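Local coordinates for protein cysteine protease-like VirA (Shigella flexneri, PDB 3EB8) that serves as a secreted virulence effector promoting bacterial entry into epithelial cells and spread between them, although its assigned tubulin protease activity is disputed, at residues R47-K52 against S56-D61; K187-L192 against A227-L232; A329-L332 against G337-N340. One frame throughout, in Å; residues are numbered along the deposited sequence.

Interaction 1 of 3, residues R47-K52 against S56-D61; sequences RLCLNK and SVFYLD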
ATOM      1  N   ARG A  47      23.962   5.466  -2.318  1.00 63.76           N
ATOM      2  CA  ARG A  47      23.148   6.198  -1.374  1.00 63.48           C
ATOM      3  C   ARG A  47      22.469   7.342  -2.090  1.00 63.38           C
ATOM      4  O   ARG A  47      23.102   8.076  -2.853  1.00 64.42           O
ATOM      5  CB  ARG A  47      24.000   6.734  -0.230  1.00 64.89           C
ATOM      6  CG  ARG A  47      24.944   5.720   0.359  1.00 65.48           C
ATOM      7  CD  ARG A  47      24.201   4.537   0.952  1.00 64.38           C
ATOM      8  NE  ARG A  47      25.138   3.629   1.606  1.00 73.31           N
ATOM      9  CZ  ARG A  47      25.664   3.841   2.806  1.00 66.47           C
ATOM     10  NH1 ARG A  47      25.335   4.930   3.490  1.00 66.99           N
ATOM     11  NH2 ARG A  47      26.514   2.961   3.318  1.00 67.35           N
ATOM     12  N   LEU A  48      21.176   7.495  -1.848  1.00 62.26           N
ATOM     13  CA  LEU A  48      20.424   8.589  -2.433  1.00 62.21           C
ATOM     14  C   LEU A  48      20.107   9.594  -1.347  1.00 62.73           C
ATOM     15  O   LEU A  48      19.469   9.255  -0.351  1.00 62.09           O
ATOM     16  CB  LEU A  48      19.135   8.066  -3.036  1.00 60.68           C
ATOM     17  CG  LEU A  48      19.343   6.846  -3.928  1.00 60.17           C
ATOM     18  CD1 LEU A  48      18.006   6.317  -4.451  1.00 58.82           C
ATOM     19  CD2 LEU A  48      20.274   7.185  -5.063  1.00 61.31           C
ATOM     20  N   CYS A  49      20.556  10.831  -1.534  1.00 64.10           N
ATOM     21  CA  CYS A  49      20.386  11.847  -0.511  1.00 64.98           C
ATOM     22  C   CYS A  49      19.629  13.054  -1.031  1.00 65.26           C
ATOM     23  O   CYS A  49      19.748  13.419  -2.197  1.00 65.62           O
ATOM     24  CB  CYS A  49      21.743  12.278   0.047  1.00 66.86           C
ATOM     25  SG  CYS A  49      22.726  10.904   0.661  1.00 66.84           S
ATOM     26  N   LEU A  50      18.847  13.659  -0.143  1.00 65.25           N
ATOM     27  CA  LEU A  50      18.166  14.907  -0.415  1.00 65.83           C
ATOM     28  C   LEU A  50      18.777  15.981   0.463  1.00 67.80           C
ATOM     29  O   LEU A  50      19.008  15.765   1.653  1.00 68.15           O
ATOM     30  CB  LEU A  50      16.677  14.768  -0.118  1.00 64.35           C
ATOM     31  CG  LEU A  50      15.879  14.206  -1.289  1.00 62.88           C
ATOM     32  CD1 LEU A  50      14.605  13.545  -0.825  1.00 65.42           C
ATOM     33  CD2 LEU A  50      15.573  15.317  -2.279  1.00 63.71           C
ATOM     34  N   ASN A  51      19.064  17.126  -0.134  1.00 69.32           N
ATOM     35  CA  ASN A  51      19.518  18.281   0.619  1.00 71.43           C
ATOM     36  C   ASN A  51      18.818  19.506   0.061  1.00 72.23           C
ATOM     37  O   ASN A  51      18.999  19.861  -1.103  1.00 77.00           O
ATOM     38  CB  ASN A  51      21.040  18.400   0.547  1.00 73.22           C
ATOM     39  CG  ASN A  51      21.739  17.097   0.951  1.00 94.33           C
ATOM     40  OD1 ASN A  51      21.852  16.781   2.140  1.00 91.53           O
ATOM     41  ND2 ASN A  51      22.199  16.330  -0.042  1.00 92.44           N
ATOM     42  N   LYS A  52      17.984  20.129   0.885  1.00 77.47           N
ATOM     43  CA  LYS A  52      17.170  21.247   0.433  1.00 77.77           C
ATOM     44  C   LYS A  52      16.420  20.878  -0.851  1.00 74.25           C
ATOM     45  O   LYS A  52      16.393  21.632  -1.817  1.00 72.65           O
ATOM     46  CB  LYS A  52      18.035  22.496   0.243  1.00 82.63           C
ATOM     47  CG  LYS A  52      18.628  23.025   1.544  1.00 89.02           C
ATOM     48  CD  LYS A  52      18.842  24.526   1.496  1.00 97.46           C
ATOM     49  CE  LYS A  52      18.848  25.121   2.898  1.00109.71           C
ATOM     50  NZ  LYS A  52      18.839  26.614   2.881  1.00114.08           N
ATOM     51  N   SER A  56      21.113  14.026  -4.531  1.00 67.75           N
ATOM     52  CA  SER A  56      22.452  13.637  -4.949  1.00 68.79           C
ATOM     53  C   SER A  56      22.598  12.127  -4.813  1.00 67.38           C
ATOM     54  O   SER A  56      21.966  11.500  -3.957  1.00 66.03           O
ATOM     55  CB  SER A  56      23.530  14.350  -4.124  1.00 70.62           C
ATOM     56  OG  SER A  56      23.385  15.753  -4.214  1.00 74.07           O
ATOM     57  N   VAL A  57      23.434  11.551  -5.668  1.00 67.86           N
ATOM     58  CA  VAL A  57      23.704  10.126  -5.643  1.00 66.85           C
ATOM     59  C   VAL A  57      25.151   9.876  -5.262  1.00 68.10           C
ATOM     60  O   VAL A  57      26.067  10.448  -5.843  1.00 69.73           O
ATOM     61  CB  VAL A  57      23.432   9.497  -7.001  1.00 66.42           C
ATOM     62  CG1 VAL A  57      23.598   7.983  -6.916  1.00 65.40           C
ATOM     63  CG2 VAL A  57      22.030   9.887  -7.484  1.00 65.51           C
ATOM     64  N   PHE A  58      25.352   9.018  -4.271  1.00 67.49           N
ATOM     65  CA  PHE A  58      26.693   8.687  -3.827  1.00 68.67           C
ATOM     66  C   PHE A  58      27.020   7.236  -4.150  1.00 67.98           C
ATOM     67  O   PHE A  58      26.254   6.316  -3.840  1.00 66.53           O
ATOM     68  CB  PHE A  58      26.834   8.937  -2.334  1.00 69.07           C
ATOM     69  CG  PHE A  58      26.791  10.384  -1.962  1.00 70.28           C
ATOM     70  CD1 PHE A  58      25.582  11.053  -1.854  1.00 69.52           C
ATOM     71  CD2 PHE A  58      27.962  11.081  -1.714  1.00 72.34           C
ATOM     72  CE1 PHE A  58      25.539  12.384  -1.511  1.00 70.80           C
ATOM     73  CE2 PHE A  58      27.931  12.415  -1.366  1.00 73.68           C
ATOM     74  CZ  PHE A  58      26.716  13.070  -1.263  1.00 72.93           C
ATOM     75  N   TYR A  59      28.166   7.045  -4.788  1.00 69.18           N
ATOM     76  CA  TYR A  59      28.612   5.727  -5.183  1.00 68.85           C
ATOM     77  C   TYR A  59      29.805   5.326  -4.326  1.00 69.91           C
ATOM     78  O   TYR A  59      30.873   5.916  -4.410  1.00 72.89           O
ATOM     79  CB  TYR A  59      28.972   5.716  -6.665  1.00 69.53           C
ATOM     80  CG  TYR A  59      27.831   6.109  -7.579  1.00 70.63           C
ATOM     81  CD1 TYR A  59      27.652   7.435  -7.978  1.00 69.64           C
ATOM     82  CD2 TYR A  59      26.939   5.155  -8.047  1.00 67.40           C
ATOM     83  CE1 TYR A  59      26.613   7.795  -8.823  1.00 70.37           C
ATOM     84  CE2 TYR A  59      25.898   5.503  -8.886  1.00 66.86           C
ATOM     85  CZ  TYR A  59      25.738   6.816  -9.275  1.00 76.03           C
ATOM     86  OH  TYR A  59      24.690   7.132 -10.115  1.00 73.78           O
ATOM     87  N   LEU A  60      29.612   4.323  -3.488  1.00 69.11           N
ATOM     88  CA  LEU A  60      30.677   3.851  -2.604  1.00 72.97           C
ATOM     89  C   LEU A  60      31.271   2.514  -3.070  1.00 75.86           C
ATOM     90  O   LEU A  60      30.664   1.455  -2.875  1.00 88.65           O
ATOM     91  CB  LEU A  60      30.148   3.705  -1.173  1.00 69.75           C
ATOM     92  CG  LEU A  60      29.877   4.988  -0.369  1.00 74.02           C
ATOM     93  CD1 LEU A  60      29.137   6.030  -1.187  1.00 77.38           C
ATOM     94  CD2 LEU A  60      29.111   4.678   0.905  1.00 69.70           C
ATOM     95  N   ASP A  61      32.440   2.567  -3.701  1.00 83.16           N
ATOM     96  CA  ASP A  61      33.173   1.349  -4.009  1.00 88.87           C
ATOM     97  C   ASP A  61      34.309   1.256  -3.023  1.00 94.86           C
ATOM     98  O   ASP A  61      35.415   1.715  -3.309  1.00102.55           O
ATOM     99  CB  ASP A  61      33.722   1.352  -5.441  1.00100.25           C
ATOM    100  CG  ASP A  61      34.221  -0.029  -5.886  1.00111.13           C
ATOM    101  OD1 ASP A  61      34.427  -0.231  -7.109  1.00106.48           O
ATOM    102  OD2 ASP A  61      34.404  -0.913  -5.013  1.00114.10           O
TER

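Interaction 2 of 3, residues K187-L192 against A227-L232; sequences KELQML and AFISAL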
ATOM      1  N   LYS A 187     -18.017  -7.296  17.612  1.00 67.28           N
ATOM      2  CA  LYS A 187     -17.802  -8.727  17.632  1.00 59.07           C
ATOM      3  C   LYS A 187     -16.332  -9.106  17.412  1.00 69.91           C
ATOM      4  O   LYS A 187     -15.580  -8.432  16.685  1.00 56.98           O
ATOM      5  CB  LYS A 187     -18.691  -9.421  16.599  1.00 77.30           C
ATOM      6  CG  LYS A 187     -18.689 -10.941  16.701  1.00 59.51           C
ATOM      7  CD  LYS A 187     -20.060 -11.506  16.369  1.00104.59           C
ATOM      8  CE  LYS A 187     -20.273 -12.874  16.997  1.00105.80           C
ATOM      9  NZ  LYS A 187     -21.723 -13.249  17.073  1.00101.08           N
ATOM     10  N   GLU A 188     -15.931 -10.193  18.065  1.00 60.96           N
ATOM     11  CA  GLU A 188     -14.624 -10.790  17.852  1.00 64.05           C
ATOM     12  C   GLU A 188     -14.864 -12.049  17.046  1.00 65.40           C
ATOM     13  O   GLU A 188     -15.712 -12.870  17.406  1.00 56.47           O
ATOM     14  CB  GLU A 188     -13.943 -11.128  19.183  1.00 55.63           C
ATOM     15  CG  GLU A 188     -12.661 -11.952  19.040  1.00 84.58           C
ATOM     16  CD  GLU A 188     -11.958 -12.204  20.378  1.00 80.97           C
ATOM     17  OE1 GLU A 188     -11.662 -13.381  20.686  1.00 71.19           O
ATOM     18  OE2 GLU A 188     -11.697 -11.221  21.114  1.00 75.49           O
ATOM     19  N   LEU A 189     -14.134 -12.184  15.946  1.00 67.14           N
ATOM     20  CA  LEU A 189     -14.354 -13.270  15.014  1.00 53.25           C
ATOM     21  C   LEU A 189     -13.902 -14.575  15.616  1.00 55.75           C
ATOM     22  O   LEU A 189     -12.796 -14.664  16.144  1.00 56.66           O
ATOM     23  CB  LEU A 189     -13.572 -13.027  13.732  1.00 51.58           C
ATOM     24  CG  LEU A 189     -13.903 -11.774  12.930  1.00 51.13           C
ATOM     25  CD1 LEU A 189     -13.072 -11.746  11.633  1.00 49.76           C
ATOM     26  CD2 LEU A 189     -15.395 -11.719  12.650  1.00 52.62           C
ATOM     27  N   GLN A 190     -14.752 -15.592  15.534  1.00 70.99           N
ATOM     28  CA  GLN A 190     -14.339 -16.940  15.907  1.00 78.92           C
ATOM     29  C   GLN A 190     -13.580 -17.534  14.742  1.00 69.98           C
ATOM     30  O   GLN A 190     -13.999 -17.417  13.592  1.00 85.67           O
ATOM     31  CB  GLN A 190     -15.543 -17.813  16.257  1.00 92.73           C
ATOM     32  CG  GLN A 190     -16.102 -17.561  17.646  1.00108.84           C
ATOM     33  CD  GLN A 190     -17.533 -18.041  17.780  1.00120.67           C
ATOM     34  OE1 GLN A 190     -18.081 -18.656  16.862  1.00120.07           O
ATOM     35  NE2 GLN A 190     -18.149 -17.759  18.925  1.00122.98           N
ATOM     36  N   MET A 191     -12.461 -18.172  15.042  1.00 69.91           N
ATOM     37  CA  MET A 191     -11.576 -18.676  14.005  1.00 75.96           C
ATOM     38  C   MET A 191     -12.109 -19.953  13.361  1.00 75.43           C
ATOM     39  O   MET A 191     -12.810 -20.737  14.005  1.00 79.29           O
ATOM     40  CB  MET A 191     -10.172 -18.882  14.577  1.00 88.54           C
ATOM     41  CG  MET A 191      -9.442 -17.565  14.804  1.00100.45           C
ATOM     42  SD  MET A 191      -9.369 -16.597  13.282  1.00 87.78           S
ATOM     43  CE  MET A 191      -8.704 -17.854  12.178  1.00 50.59           C
ATOM     44  N   LEU A 192     -11.783 -20.151  12.086  1.00 74.60           N
ATOM     45  CA  LEU A 192     -12.289 -21.297  11.339  1.00 56.03           C
ATOM     46  C   LEU A 192     -11.547 -22.582  11.680  1.00 57.44           C
ATOM     47  O   LEU A 192     -10.328 -22.576  11.864  1.00 58.67           O
ATOM     48  CB  LEU A 192     -12.231 -21.034   9.826  1.00 55.10           C
ATOM     49  CG  LEU A 192     -13.412 -20.274   9.208  1.00 76.32           C
ATOM     50  CD1 LEU A 192     -13.458 -18.871   9.741  1.00 71.68           C
ATOM     51  CD2 LEU A 192     -13.350 -20.242   7.684  1.00 79.28           C
ATOM     52  N   ALA A 227      -3.907 -14.083  13.844  1.00 47.16           N
ATOM     53  CA  ALA A 227      -3.115 -12.901  13.595  1.00 46.30           C
ATOM     54  C   ALA A 227      -3.190 -12.557  12.113  1.00 45.52           C
ATOM     55  O   ALA A 227      -3.228 -11.393  11.741  1.00 45.05           O
ATOM     56  CB  ALA A 227      -1.671 -13.100  14.038  1.00 46.70           C
ATOM     57  N   PHE A 228      -3.232 -13.584  11.270  1.00 45.80           N
ATOM     58  CA  PHE A 228      -3.387 -13.364   9.847  1.00 45.34           C
ATOM     59  C   PHE A 228      -4.772 -12.782   9.510  1.00 45.09           C
ATOM     60  O   PHE A 228      -4.886 -11.835   8.735  1.00 44.64           O
ATOM     61  CB  PHE A 228      -3.139 -14.635   9.030  1.00 46.01           C
ATOM     62  CG  PHE A 228      -3.379 -14.431   7.568  1.00 48.12           C
ATOM     63  CD1 PHE A 228      -2.419 -13.813   6.777  1.00 45.51           C
ATOM     64  CD2 PHE A 228      -4.603 -14.771   7.000  1.00 46.03           C
ATOM     65  CE1 PHE A 228      -2.663 -13.565   5.425  1.00 45.94           C
ATOM     66  CE2 PHE A 228      -4.850 -14.539   5.650  1.00 46.02           C
ATOM     67  CZ  PHE A 228      -3.885 -13.932   4.856  1.00 45.77           C
ATOM     68  N   ILE A 229      -5.821 -13.355  10.090  1.00 45.66           N
ATOM     69  CA  ILE A 229      -7.161 -12.824   9.863  1.00 45.77           C
ATOM     70  C   ILE A 229      -7.197 -11.355  10.271  1.00 45.37           C
ATOM     71  O   ILE A 229      -7.758 -10.508   9.578  1.00 45.61           O
ATOM     72  CB  ILE A 229      -8.221 -13.605  10.665  1.00 46.74           C
ATOM     73  CG1 ILE A 229      -8.211 -15.082  10.251  1.00 47.47           C
ATOM     74  CG2 ILE A 229      -9.596 -12.970  10.489  1.00 47.12           C
ATOM     75  CD1 ILE A 229      -8.304 -15.302   8.732  1.00 47.35           C
ATOM     76  N   SER A 230      -6.554 -11.074  11.396  1.00 45.51           N
ATOM     77  CA  SER A 230      -6.484  -9.735  11.943  1.00 45.25           C
ATOM     78  C   SER A 230      -5.749  -8.817  10.985  1.00 51.50           C
ATOM     79  O   SER A 230      -6.180  -7.687  10.762  1.00 44.82           O
ATOM     80  CB  SER A 230      -5.791  -9.761  13.316  1.00 53.87           C
ATOM     81  OG  SER A 230      -6.590 -10.416  14.292  1.00 46.40           O
ATOM     82  N   ALA A 231      -4.652  -9.313  10.411  1.00 44.29           N
ATOM     83  CA  ALA A 231      -3.843  -8.526   9.475  1.00 44.02           C
ATOM     84  C   ALA A 231      -4.603  -8.214   8.181  1.00 49.93           C
ATOM     85  O   ALA A 231      -4.628  -7.068   7.713  1.00 49.81           O
ATOM     86  CB  ALA A 231      -2.561  -9.248   9.156  1.00 43.92           C
ATOM     87  N   LEU A 232      -5.210  -9.248   7.602  1.00 45.94           N
ATOM     88  CA  LEU A 232      -6.027  -9.102   6.402  1.00 44.50           C
ATOM     89  C   LEU A 232      -7.203  -8.126   6.593  1.00 44.97           C
ATOM     90  O   LEU A 232      -7.409  -7.207   5.786  1.00 45.35           O
ATOM     91  CB  LEU A 232      -6.560 -10.466   5.979  1.00 44.81           C
ATOM     92  CG  LEU A 232      -7.572 -10.527   4.832  1.00 45.39           C
ATOM     93  CD1 LEU A 232      -7.001  -9.925   3.538  1.00 45.50           C
ATOM     94  CD2 LEU A 232      -8.029 -11.965   4.613  1.00 45.89           C
TER

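Interaction 3 of 3, residues A329-L332 against G337-N340; sequences AGTL and GLRN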
ATOM      1  N   ALA A 329       1.950 -11.819  16.576  1.00 46.66           N
ATOM      2  CA  ALA A 329       1.433 -13.194  16.546  1.00 50.86           C
ATOM      3  C   ALA A 329       0.144 -13.490  17.316  1.00 49.66           C
ATOM      4  O   ALA A 329      -0.676 -14.313  16.895  1.00 60.24           O
ATOM      5  CB  ALA A 329       2.513 -14.145  16.999  1.00 56.61           C
ATOM      6  N   GLY A 330      -0.043 -12.874  18.468  1.00 43.12           N
ATOM      7  CA  GLY A 330      -1.247 -13.200  19.222  1.00 51.01           C
ATOM      8  C   GLY A 330      -2.471 -12.318  18.988  1.00 51.91           C
ATOM      9  O   GLY A 330      -3.403 -12.338  19.805  1.00 45.11           O
ATOM     10  N   THR A 331      -2.488 -11.545  17.900  1.00 43.09           N
ATOM     11  CA  THR A 331      -3.560 -10.561  17.725  1.00 43.28           C
ATOM     12  C   THR A 331      -4.910 -11.218  17.492  1.00 45.32           C
ATOM     13  O   THR A 331      -5.039 -12.105  16.647  1.00 50.67           O
ATOM     14  CB  THR A 331      -3.322  -9.594  16.527  1.00 47.89           C
ATOM     15  OG1 THR A 331      -2.064  -8.929  16.663  1.00 48.73           O
ATOM     16  CG2 THR A 331      -4.429  -8.544  16.483  1.00 45.68           C
ATOM     17  N   LEU A 332      -5.919 -10.765  18.224  1.00 47.78           N
ATOM     18  CA  LEU A 332      -7.273 -11.276  18.044  1.00 52.54           C
ATOM     19  C   LEU A 332      -8.061 -10.425  17.051  1.00 54.98           C
ATOM     20  O   LEU A 332      -7.988  -9.200  17.090  1.00 49.55           O
ATOM     21  CB  LEU A 332      -8.007 -11.360  19.387  1.00 57.48           C
ATOM     22  CG  LEU A 332      -7.334 -12.284  20.411  1.00 61.92           C
ATOM     23  CD1 LEU A 332      -8.083 -12.230  21.729  1.00 48.88           C
ATOM     24  CD2 LEU A 332      -7.210 -13.719  19.882  1.00 55.21           C
ATOM     25  N   GLY A 337      -8.727  -5.974  19.702  1.00 52.19           N
ATOM     26  CA  GLY A 337      -7.477  -6.587  19.271  1.00 45.44           C
ATOM     27  C   GLY A 337      -6.679  -5.706  18.308  1.00 45.48           C
ATOM     28  O   GLY A 337      -5.475  -5.501  18.486  1.00 52.15           O
ATOM     29  N   LEU A 338      -7.368  -5.170  17.301  1.00 45.33           N
ATOM     30  CA  LEU A 338      -6.749  -4.350  16.255  1.00 45.32           C
ATOM     31  C   LEU A 338      -6.196  -2.991  16.759  1.00 51.45           C
ATOM     32  O   LEU A 338      -5.021  -2.697  16.577  1.00 48.83           O
ATOM     33  CB  LEU A 338      -7.723  -4.152  15.076  1.00 44.96           C
ATOM     34  CG  LEU A 338      -8.166  -5.407  14.307  1.00 44.13           C
ATOM     35  CD1 LEU A 338      -8.840  -5.100  12.956  1.00 43.86           C
ATOM     36  CD2 LEU A 338      -6.981  -6.320  14.108  1.00 47.39           C
ATOM     37  N   ARG A 339      -7.023  -2.171  17.401  1.00 47.03           N
ATOM     38  CA  ARG A 339      -6.548  -0.878  17.874  1.00 48.08           C
ATOM     39  C   ARG A 339      -5.395  -1.020  18.883  1.00 48.56           C
ATOM     40  O   ARG A 339      -4.528  -0.156  18.955  1.00 55.80           O
ATOM     41  CB  ARG A 339      -7.691  -0.079  18.481  1.00 48.97           C
ATOM     42  CG  ARG A 339      -8.344  -0.765  19.676  1.00 61.18           C
ATOM     43  CD  ARG A 339      -9.570  -0.039  20.167  1.00 50.16           C
ATOM     44  NE  ARG A 339      -9.815  -0.372  21.561  1.00 59.25           N
ATOM     45  CZ  ARG A 339     -10.911  -0.970  22.014  1.00 65.93           C
ATOM     46  NH1 ARG A 339     -11.892  -1.283  21.179  1.00 50.19           N
ATOM     47  NH2 ARG A 339     -11.032  -1.241  23.308  1.00 51.60           N
ATOM     48  N   ASN A 340      -5.387  -2.100  19.662  1.00 48.29           N
ATOM     49  CA  ASN A 340      -4.277  -2.355  20.582  1.00 48.67           C
ATOM     50  C   ASN A 340      -3.030  -2.904  19.874  1.00 48.00           C
ATOM     51  O   ASN A 340      -1.922  -2.520  20.202  1.00 48.52           O
ATOM     52  CB  ASN A 340      -4.703  -3.271  21.731  1.00 48.71           C
ATOM     53  CG  ASN A 340      -5.406  -2.518  22.854  1.00 55.02           C
ATOM     54  OD1 ASN A 340      -4.767  -1.847  23.680  1.00 51.00           O
ATOM     55  ND2 ASN A 340      -6.721  -2.659  22.917  1.00 49.89           N
TER

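Interaction 1 of 3, residues R47-K52 against S56-D61
The guanidinium of Arg47 has the branch methyl of Leu60 over one of its faces: CD2 of Leu60 lies 3.8 Å above the plane, displaced toward the rim and nearest to Arg47 NH2. The two side chains meet at about a right angle, and the bend in the arginine chain (chi2 -61°) helps to lay the flat group against the methyl. NE of Arg47 is hydrogen-bonded to Ser45 OG, and NH1 makes a salt bridge to Glu35 OE1. The second flat group, the ring of Phe58, has Arg47 O at its edge, close to the ring plane and 4.0 Å from Phe58 CD1. Cys49 SG approaches the same ring obliquely, 4.7 Å from the ring centroid and 56° off the normal, a sulfur-aromatic contact that uses neither face nor edge cleanly. The side chains of Arg47, Cys49, Phe58 and Leu60 lie on one side of a beta hairpin, whose strands 44-51 and 54-61 are the third and fourth of a five-stranded antiparallel sheet ordered as in the sequence. Arg47 and Phe58 form a hydrogen-bonded pair, with Phe58 N reaching Arg47 O at 2.8 Å. Cys49 and Ser56 form the next, with Cys49 N bonded to Ser56 O at 2.9 Å. Between them comes the non-hydrogen-bonded pair Leu48 and Val57, on the other side of the sheet. Their side chains run side by side in the same direction, and CD2 of Leu48 touches CG1 of Val57 at 3.9 Å. Phe36 and Phe23 also lie against Leu48, while Leu70 joins Val57 in this apolar layer.

Interaction 2 of 3, residues K187-L192 against A227-L232
Met191 and Ile229 meet tip to tip, and here the packing is tight: CE of Met191 comes within 3.4 Å of Ile229 CG1, and its SD lies 3.6 Å from that same carbon. The methionine chain is bent at both chi2 (-56°) and chi3 (-51°), which curls the thioether round to the isoleucine rather than letting it run straight on. Although close, this end of the contact is the one nearer to solvent, since Met191 stays partly exposed. Looser packing is found at the buried end, where CD1 of Leu189 rests against Ile229 CG2 at 3.9 Å and the two side chains cross obliquely. Ile229 thus offers a different branch to each partner. The arrangement is an extended segment, with polyproline-II-like backbone angles from Leu189 to Leu192, laid beside helix 226-234; both lie in the region assigned to tubulin binding, residues 182-273. On the outer side of the segment, Glu188 and Gln190 are exposed, while Leu189 turns inward beside Ile183. A backbone hydrogen bond to Pro333 ties Leu189 to a further loop, and Leu173 of helix 167-176 packs against Ile229.

Interaction 3 of 3, residues A329-L332 against G337-N340
Thr331 faces the helix residues Gly337 and Leu338 with its methyl, and the path out from CB explains how. CB itself touches nothing in 337-340, but it splits the side chain into two arms of opposite character. One arm, OG1, is hydrogen-bonded back to His328 O, within its own turn of chain. The other, CG2, stands anti to the backbone N (chi1, measured to OG1, is -56°) and goes across to the helix. There it meets the carbonyl of Gly337, lying 3.8 Å from Gly337 O and 4.1 Å from Gly337 C. It also reaches the branch methyl of Leu338, with CD2 of that leucine 4.1 Å from Thr331 CG2. The next residue, Leu332, contributes its backbone instead of its side chain. Leu332 O accepts a CA-H...O contact from Gly337 CA at 3.4 Å, with an angle of 160° at the hydrogen; Gly337, having no side chain, lets this oxygen come so close. These contacts lie where the loop after strand 315-327 turns back beside the start of helix 335-341, with four residues between the segments. Gly337 N is hydrogen-bonded to Ser334 OG, within the link between the two segments, and the side chain of Leu338 also touches Phe137 and Ser234 of helix 226-234. With no conventional hydrogen bond between the two segments, their fit depends on methyl packing and one fairly straight CA-H...O contact, so it probably owes more to close shape matching at the glycine than to strong polar attraction.

The three contacts follow one another along the chain, each closing before the next opens. Interaction 1 stands apart in the five-stranded antiparallel sheet, its centre 43 Å from that of interaction 2 and 39 Å from that of interaction 3. Interactions 1 and 2 lie on opposite sides of the chain's centre. Interactions 2 and 3, by contrast, are neighbours, with centres 9 Å apart, and helix 226-234 joins them: Ser230 OG makes a weak hydrogen bond to Thr331 O, and Ser230 O packs against Leu338 CD2. One helix of the region assigned to tubulin binding, 226-234, is thereby linked to the connection between strands 315-327 and 348-356 of the mixed sheet.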